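Local atomic coordinates of hypothetical protein Atu0492 (Agrobacterium tumefaciens, PDB entry 2GMY), a protein that is of unknown function but probably acts in antioxidant defence as an AhpD-like member of the carboxymuconolactone decarboxylase family. Residues 35-40 with 87-92; 46-51 with 136-141. All coordinates share one frame; numbering follows the deposited sequence.

Two buried contacts illustrate how an all-helical fold uses different chemistry in its middle and at its helix ends. Contact 1 lies near the centre of the chain, where helices 32-45 and 83-96 meet mid-length through branched aliphatic side chains alone. In contact 2, about 18 Å away between centres, the turn after helix 32-45 and the start of helix 49-61 rest on the C-terminal end of helix 117-139. An alanine methyl, a valine branch, a phenylalanine ring and cysteine sulfur meet there, flanked by capping hydrogen bonds and residues of neighbouring subunits. The contacts do not touch, yet helix 32-45 leads from one to the other, and helix 117-139, a partner in contact 2, packs against contact 1.

Contact 1: 35-40 with 87-92; sequences IHLIKL and ALLGWV
Leu37 and Ile38 of helix 32-45 pack on Leu88, Leu89 and Val92 of helix 83-96, forming a helix-helix interface within the all-helical fold of this AhpD-like protein. The axes of the two segments run in broadly the same direction, crossing at -34° with a closest approach of 10.0 Å, and the interface between them is wholly apolar. Leu37 carries much of it. With CG anti to the backbone N (chi1 -179°), directed toward helix 83-96, its CD2 methyl meets three side chains. Leu37 CD2 lies 3.6 Å from Leu89 CD2 and 3.7 Å from Leu88 CG, while Val92 CG2 is more distant at 4.2 Å. Leu37 and Leu88 lie alongside one another, pointing opposite ways, as each reaches toward the other helix. Ile38 uses its longer branch: CG1 meets Val92 CG2 at 3.8 Å and Leu88 CD1 at 4.1 Å, its side chain running at about a right angle to that of Leu88. Thus Leu88 and Val92, one turn apart, each touch both Leu37 and Ile38, a compact example of interdigitating aliphatic groups. Around this core, Ile123 and Ile127 of helix 117-139 pack against Leu88 and Ile38 respectively, Met72 and Trp75 lie against Leu89, and Leu40, on another face of helix 32-45, meets Val56 of helix 49-61.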
ATOM      1  N   ILE A  35      -5.012 -16.164  23.978  1.00 15.43           N
ATOM      2  CA  ILE A  35      -4.480 -17.060  22.957  1.00 15.65           C
ATOM      3  C   ILE A  35      -5.462 -17.146  21.778  1.00 14.78           C
ATOM      4  O   ILE A  35      -5.060 -17.019  20.614  1.00 14.46           O
ATOM      5  CB  ILE A  35      -4.138 -18.453  23.537  1.00 16.26           C
ATOM      6  CG1 ILE A  35      -3.034 -18.315  24.591  1.00 16.85           C
ATOM      7  CG2 ILE A  35      -3.697 -19.398  22.408  1.00 17.34           C
ATOM      8  CD1 ILE A  35      -2.691 -19.642  25.297  1.00 17.42           C
ATOM      9  N   HIS A  36      -6.748 -17.328  22.078  1.00 13.93           N
ATOM     10  CA  HIS A  36      -7.779 -17.340  21.032  1.00 13.68           C
ATOM     11  C   HIS A  36      -7.784 -16.055  20.212  1.00 13.21           C
ATOM     12  O   HIS A  36      -7.849 -16.084  18.983  1.00 13.42           O
ATOM     13  CB  HIS A  36      -9.166 -17.514  21.644  1.00 13.97           C
ATOM     14  CG  HIS A  36      -9.373 -18.845  22.284  1.00 15.75           C
ATOM     15  ND1 HIS A  36      -8.938 -20.017  21.707  1.00 16.66           N
ATOM     16  CD2 HIS A  36      -9.994 -19.195  23.437  1.00 17.81           C
ATOM     17  CE1 HIS A  36      -9.275 -21.035  22.483  1.00 18.67           C
ATOM     18  NE2 HIS A  36      -9.913 -20.562  23.538  1.00 17.88           N
ATOM     19  N   LEU A  37      -7.728 -14.931  20.906  1.00 12.45           N
ATOM     20  CA  LEU A  37      -7.732 -13.615  20.269  1.00 12.25           C
ATOM     21  C   LEU A  37      -6.541 -13.447  19.331  1.00 11.86           C
ATOM     22  O   LEU A  37      -6.686 -12.975  18.197  1.00 11.72           O
ATOM     23  CB  LEU A  37      -7.703 -12.550  21.368  1.00 12.84           C
ATOM     24  CG  LEU A  37      -7.719 -11.091  20.920  1.00 11.78           C
ATOM     25  CD1 LEU A  37      -8.312 -10.253  22.033  1.00 13.83           C
ATOM     26  CD2 LEU A  37      -6.317 -10.595  20.508  1.00 12.73           C
ATOM     27  N   ILE A  38      -5.353 -13.787  19.822  1.00 11.10           N
ATOM     28  CA  ILE A  38      -4.136 -13.691  19.009  1.00 10.84           C
ATOM     29  C   ILE A  38      -4.269 -14.542  17.741  1.00 10.37           C
ATOM     30  O   ILE A  38      -3.971 -14.071  16.628  1.00 11.19           O
ATOM     31  CB  ILE A  38      -2.896 -14.141  19.821  1.00 11.26           C
ATOM     32  CG1 ILE A  38      -2.545 -13.103  20.879  1.00 11.59           C
ATOM     33  CG2 ILE A  38      -1.722 -14.431  18.882  1.00 12.82           C
ATOM     34  CD1 ILE A  38      -1.655 -13.672  22.005  1.00 13.46           C
ATOM     35  N   LYS A  39      -4.712 -15.787  17.907  1.00 10.15           N
ATOM     36  CA  LYS A  39      -4.783 -16.712  16.773  1.00 11.20           C
ATOM     37  C   LYS A  39      -5.831 -16.293  15.759  1.00 11.15           C
ATOM     38  O   LYS A  39      -5.585 -16.329  14.549  1.00 12.26           O
ATOM     39  CB  LYS A  39      -5.060 -18.137  17.244  1.00 11.40           C
ATOM     40  CG  LYS A  39      -3.864 -18.775  17.938  1.00 14.09           C
ATOM     41  CD  LYS A  39      -4.266 -20.129  18.502  1.00 18.65           C
ATOM     42  CE  LYS A  39      -3.062 -20.869  19.004  1.00 22.98           C
ATOM     43  NZ  LYS A  39      -3.389 -22.315  19.102  1.00 26.50           N
ATOM     44  N   LEU A  40      -6.999 -15.882  16.247  1.00 11.04           N
ATOM     45  CA  LEU A  40      -8.094 -15.525  15.343  1.00 11.51           C
ATOM     46  C   LEU A  40      -7.755 -14.243  14.595  1.00 11.57           C
ATOM     47  O   LEU A  40      -7.869 -14.182  13.364  1.00 11.70           O
ATOM     48  CB  LEU A  40      -9.417 -15.394  16.109  1.00 12.38           C
ATOM     49  CG  LEU A  40     -10.642 -14.991  15.276  1.00 12.36           C
ATOM     50  CD1 LEU A  40     -10.873 -15.938  14.093  1.00 13.21           C
ATOM     51  CD2 LEU A  40     -11.851 -14.949  16.178  1.00 13.31           C
ATOM     52  N   ALA A  87      -5.697  -3.371  23.608  1.00 12.37           N
ATOM     53  CA  ALA A  87      -4.255  -3.200  23.687  1.00 13.04           C
ATOM     54  C   ALA A  87      -3.581  -4.384  23.003  1.00 12.66           C
ATOM     55  O   ALA A  87      -2.653  -4.228  22.213  1.00 13.21           O
ATOM     56  CB  ALA A  87      -3.835  -3.112  25.133  1.00 13.61           C
ATOM     57  N   LEU A  88      -4.071  -5.580  23.295  1.00 12.37           N
ATOM     58  CA  LEU A  88      -3.523  -6.786  22.692  1.00 12.13           C
ATOM     59  C   LEU A  88      -3.748  -6.794  21.174  1.00 11.91           C
ATOM     60  O   LEU A  88      -2.822  -7.048  20.417  1.00 12.57           O
ATOM     61  CB  LEU A  88      -4.154  -8.021  23.345  1.00 12.04           C
ATOM     62  CG  LEU A  88      -3.703  -9.397  22.852  1.00 13.07           C
ATOM     63  CD1 LEU A  88      -2.180  -9.535  22.833  1.00 15.08           C
ATOM     64  CD2 LEU A  88      -4.348 -10.495  23.709  1.00 13.34           C
ATOM     65  N   LEU A  89      -4.971  -6.485  20.742  1.00 11.38           N
ATOM     66  CA  LEU A  89      -5.306  -6.446  19.302  1.00 11.35           C
ATOM     67  C   LEU A  89      -4.397  -5.482  18.528  1.00 11.41           C
ATOM     68  O   LEU A  89      -3.922  -5.801  17.433  1.00 11.77           O
ATOM     69  CB  LEU A  89      -6.777  -6.075  19.109  1.00 11.85           C
ATOM     70  CG  LEU A  89      -7.749  -7.213  19.418  1.00 11.84           C
ATOM     71  CD1 LEU A  89      -9.137  -6.688  19.759  1.00 12.50           C
ATOM     72  CD2 LEU A  89      -7.803  -8.223  18.260  1.00 12.05           C
ATOM     73  N   GLY A  90      -4.136  -4.309  19.104  1.00 11.73           N
ATOM     74  CA  GLY A  90      -3.221  -3.342  18.467  1.00 11.70           C
ATOM     75  C   GLY A  90      -1.846  -3.940  18.209  1.00 11.64           C
ATOM     76  O   GLY A  90      -1.218  -3.693  17.156  1.00 10.99           O
ATOM     77  N   TRP A  91      -1.381  -4.753  19.159  1.00 10.64           N
ATOM     78  CA  TRP A  91      -0.069  -5.380  19.048  1.00 10.61           C
ATOM     79  C   TRP A  91      -0.107  -6.547  18.072  1.00  9.91           C
ATOM     80  O   TRP A  91       0.817  -6.720  17.256  1.00 10.57           O
ATOM     81  CB  TRP A  91       0.393  -5.852  20.417  1.00 10.41           C
ATOM     82  CG  TRP A  91       1.816  -6.304  20.494  1.00  9.90           C
ATOM     83  CD1 TRP A  91       2.259  -7.557  20.840  1.00 11.18           C
ATOM     84  CD2 TRP A  91       2.998  -5.518  20.265  1.00 10.83           C
ATOM     85  NE1 TRP A  91       3.630  -7.597  20.846  1.00 11.35           N
ATOM     86  CE2 TRP A  91       4.113  -6.365  20.494  1.00 10.53           C
ATOM     87  CE3 TRP A  91       3.225  -4.190  19.894  1.00 10.09           C
ATOM     88  CZ2 TRP A  91       5.437  -5.921  20.354  1.00 11.20           C
ATOM     89  CZ3 TRP A  91       4.553  -3.744  19.763  1.00 10.29           C
ATOM     90  CH2 TRP A  91       5.633  -4.613  19.999  1.00 11.16           C
ATOM     91  N   VAL A  92      -1.161  -7.357  18.147  1.00  9.54           N
ATOM     92  CA  VAL A  92      -1.321  -8.416  17.146  1.00  9.90           C
ATOM     93  C   VAL A  92      -1.266  -7.835  15.729  1.00  9.92           C
ATOM     94  O   VAL A  92      -0.552  -8.352  14.862  1.00  9.95           O
ATOM     95  CB  VAL A  92      -2.611  -9.220  17.368  1.00 10.49           C
ATOM     96  CG1 VAL A  92      -2.859 -10.193  16.213  1.00 10.34           C
ATOM     97  CG2 VAL A  92      -2.529  -9.969  18.687  1.00 11.63           C
TER

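Contact 2: 46-51 with 136-141; sequences NGCAFC and IAVGFR
Cys48 and Phe50, in the turn and first residues of helix 49-61, close over Ala137 and Val138 at the C-terminal end of helix 117-139. Ala137 CB lies at the middle of the contact, 3.6 Å from Cys48 SG and 3.9 Å from Phe50 CD2, with Cys51 SG more distant at 4.4 Å. Beside it, Val138 CG2 presses on the stem of the first cysteine, 3.7 Å from Cys48 CB. The two cysteines, separated by Ala49 and Phe50, form a CXXC motif, probably the redox site as in AhpD relatives; Cys48 SG and Cys51 SG lie 3.5 Å apart, with no disulfide between them. Here the motif doubles as a helix cap: Cys48 holds the N-cap position, and its SG, anti to the backbone N (chi1 -171°), accepts from Cys51 N at 3.4 Å with an N-H...S angle of 156°. Just before it, Gly47, at positive phi, ends helix 32-45 in a Schellman motif. Helix 117-139 also finishes in a Schellman turn, where Val138 O is gripped from opposite faces of its carbonyl plane by the backbone N and the NH1 of Arg141. Arg141 NH1 lies 2.9 Å from Val138 O and also bonds to Gly102 O of a second subunit.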
ATOM      1  N   ASN A  46      -4.002 -12.362   7.905  1.00 10.54           N
ATOM      2  CA  ASN A  46      -3.223 -13.132   6.937  1.00 11.06           C
ATOM      3  C   ASN A  46      -4.054 -13.853   5.879  1.00 11.11           C
ATOM      4  O   ASN A  46      -3.482 -14.518   5.020  1.00 12.10           O
ATOM      5  CB  ASN A  46      -2.306 -14.111   7.647  1.00 11.45           C
ATOM      6  CG  ASN A  46      -1.139 -13.423   8.305  1.00 11.61           C
ATOM      7  OD1 ASN A  46      -0.672 -12.375   7.834  1.00 11.09           O
ATOM      8  ND2 ASN A  46      -0.668 -13.997   9.403  1.00 12.66           N
ATOM      9  N   GLY A  47      -5.380 -13.746   5.961  1.00 11.21           N
ATOM     10  CA  GLY A  47      -6.253 -14.333   4.939  1.00 12.40           C
ATOM     11  C   GLY A  47      -6.362 -15.853   5.047  1.00 13.12           C
ATOM     12  O   GLY A  47      -6.731 -16.532   4.074  1.00 13.48           O
ATOM     13  N   CYS A  48      -6.055 -16.393   6.223  1.00 13.13           N
ATOM     14  CA  CYS A  48      -5.985 -17.847   6.375  1.00 13.46           C
ATOM     15  C   CYS A  48      -7.331 -18.437   6.803  1.00 13.76           C
ATOM     16  O   CYS A  48      -7.647 -18.490   8.005  1.00 13.51           O
ATOM     17  CB  CYS A  48      -4.893 -18.229   7.368  1.00 13.30           C
ATOM     18  SG  CYS A  48      -4.636 -20.024   7.367  1.00 15.01           S
ATOM     19  N   ALA A  49      -8.123 -18.862   5.819  1.00 13.77           N
ATOM     20  CA  ALA A  49      -9.436 -19.467   6.093  1.00 14.20           C
ATOM     21  C   ALA A  49      -9.302 -20.733   6.932  1.00 13.94           C
ATOM     22  O   ALA A  49     -10.102 -20.970   7.848  1.00 13.97           O
ATOM     23  CB  ALA A  49     -10.168 -19.772   4.801  1.00 14.50           C
ATOM     24  N   PHE A  50      -8.291 -21.542   6.621  1.00 14.61           N
ATOM     25  CA  PHE A  50      -8.039 -22.772   7.365  1.00 15.15           C
ATOM     26  C   PHE A  50      -7.940 -22.478   8.861  1.00 15.16           C
ATOM     27  O   PHE A  50      -8.600 -23.126   9.677  1.00 15.27           O
ATOM     28  CB  PHE A  50      -6.763 -23.461   6.873  1.00 16.27           C
ATOM     29  CG  PHE A  50      -6.508 -24.793   7.517  1.00 17.60           C
ATOM     30  CD1 PHE A  50      -7.165 -25.935   7.066  1.00 19.57           C
ATOM     31  CD2 PHE A  50      -5.598 -24.906   8.565  1.00 18.72           C
ATOM     32  CE1 PHE A  50      -6.923 -27.177   7.656  1.00 20.58           C
ATOM     33  CE2 PHE A  50      -5.348 -26.146   9.161  1.00 18.92           C
ATOM     34  CZ  PHE A  50      -6.015 -27.280   8.698  1.00 20.25           C
ATOM     35  N   CYS A  51      -7.120 -21.494   9.216  1.00 15.26           N
ATOM     36  CA  CYS A  51      -6.939 -21.158  10.620  1.00 15.57           C
ATOM     37  C   CYS A  51      -8.119 -20.396  11.201  1.00 15.46           C
ATOM     38  O   CYS A  51      -8.476 -20.632  12.347  1.00 15.49           O
ATOM     39  CB  CYS A  51      -5.622 -20.414  10.861  1.00 16.17           C
ATOM     40  SG  CYS A  51      -4.154 -21.459  10.509  1.00 18.28           S
ATOM     41  N   ILE A 136       2.089 -21.642   6.490  1.00 13.18           N
ATOM     42  CA  ILE A 136       2.015 -23.043   6.092  1.00 13.62           C
ATOM     43  C   ILE A 136       0.664 -23.352   5.454  1.00 13.59           C
ATOM     44  O   ILE A 136       0.606 -23.923   4.361  1.00 13.66           O
ATOM     45  CB  ILE A 136       2.285 -23.974   7.298  1.00 13.61           C
ATOM     46  CG1 ILE A 136       3.742 -23.814   7.753  1.00 14.21           C
ATOM     47  CG2 ILE A 136       1.969 -25.441   6.963  1.00 15.06           C
ATOM     48  CD1 ILE A 136       4.023 -24.380   9.154  1.00 15.59           C
ATOM     49  N   ALA A 137      -0.419 -22.964   6.118  1.00 13.32           N
ATOM     50  CA  ALA A 137      -1.761 -23.305   5.619  1.00 13.91           C
ATOM     51  C   ALA A 137      -2.100 -22.598   4.307  1.00 14.23           C
ATOM     52  O   ALA A 137      -2.621 -23.215   3.376  1.00 14.58           O
ATOM     53  CB  ALA A 137      -2.807 -23.026   6.658  1.00 14.62           C
ATOM     54  N   VAL A 138      -1.823 -21.303   4.230  1.00 13.80           N
ATOM     55  CA  VAL A 138      -2.095 -20.592   2.983  1.00 14.54           C
ATOM     56  C   VAL A 138      -1.106 -21.057   1.908  1.00 14.92           C
ATOM     57  O   VAL A 138      -1.496 -21.349   0.766  1.00 15.35           O
ATOM     58  CB  VAL A 138      -2.059 -19.063   3.182  1.00 14.31           C
ATOM     59  CG1 VAL A 138      -2.259 -18.335   1.854  1.00 14.23           C
ATOM     60  CG2 VAL A 138      -3.137 -18.646   4.174  1.00 14.81           C
ATOM     61  N   GLY A 139       0.168 -21.138   2.283  1.00 14.82           N
ATOM     62  CA  GLY A 139       1.207 -21.614   1.382  1.00 15.56           C
ATOM     63  C   GLY A 139       0.898 -22.955   0.735  1.00 15.67           C
ATOM     64  O   GLY A 139       1.164 -23.146  -0.457  1.00 16.17           O
ATOM     65  N   PHE A 140       0.317 -23.875   1.499  1.00 15.51           N
ATOM     66  CA  PHE A 140       0.029 -25.217   0.965  1.00 15.97           C
ATOM     67  C   PHE A 140      -1.453 -25.429   0.644  1.00 16.45           C
ATOM     68  O   PHE A 140      -1.888 -26.559   0.394  1.00 16.56           O
ATOM     69  CB  PHE A 140       0.572 -26.298   1.910  1.00 16.32           C
ATOM     70  CG  PHE A 140       2.072 -26.202   2.130  1.00 16.92           C
ATOM     71  CD1 PHE A 140       2.911 -25.772   1.106  1.00 18.32           C
ATOM     72  CD2 PHE A 140       2.633 -26.535   3.355  1.00 18.42           C
ATOM     73  CE1 PHE A 140       4.293 -25.668   1.302  1.00 18.08           C
ATOM     74  CE2 PHE A 140       4.016 -26.446   3.559  1.00 17.48           C
ATOM     75  CZ  PHE A 140       4.843 -26.013   2.529  1.00 18.04           C
ATOM     76  N   ARG A 141      -2.213 -24.338   0.654  1.00 16.50           N
ATOM     77  CA  ARG A 141      -3.643 -24.362   0.351  1.00 16.58           C
ATOM     78  C   ARG A 141      -4.440 -25.404   1.161  1.00 16.85           C
ATOM     79  O   ARG A 141      -5.300 -26.107   0.605  1.00 16.62           O
ATOM     80  CB  ARG A 141      -3.860 -24.564  -1.165  1.00 16.90           C
ATOM     81  CG  ARG A 141      -3.332 -23.423  -2.055  1.00 18.57           C
ATOM     82  CD  ARG A 141      -4.141 -22.145  -1.867  1.00 20.82           C
ATOM     83  NE  ARG A 141      -3.875 -21.101  -2.866  1.00 22.19           N
ATOM     84  CZ  ARG A 141      -3.108 -20.031  -2.653  1.00 22.30           C
ATOM     85  NH1 ARG A 141      -2.495 -19.867  -1.483  1.00 22.66           N
ATOM     86  NH2 ARG A 141      -2.944 -19.118  -3.612  1.00 22.47           N
TER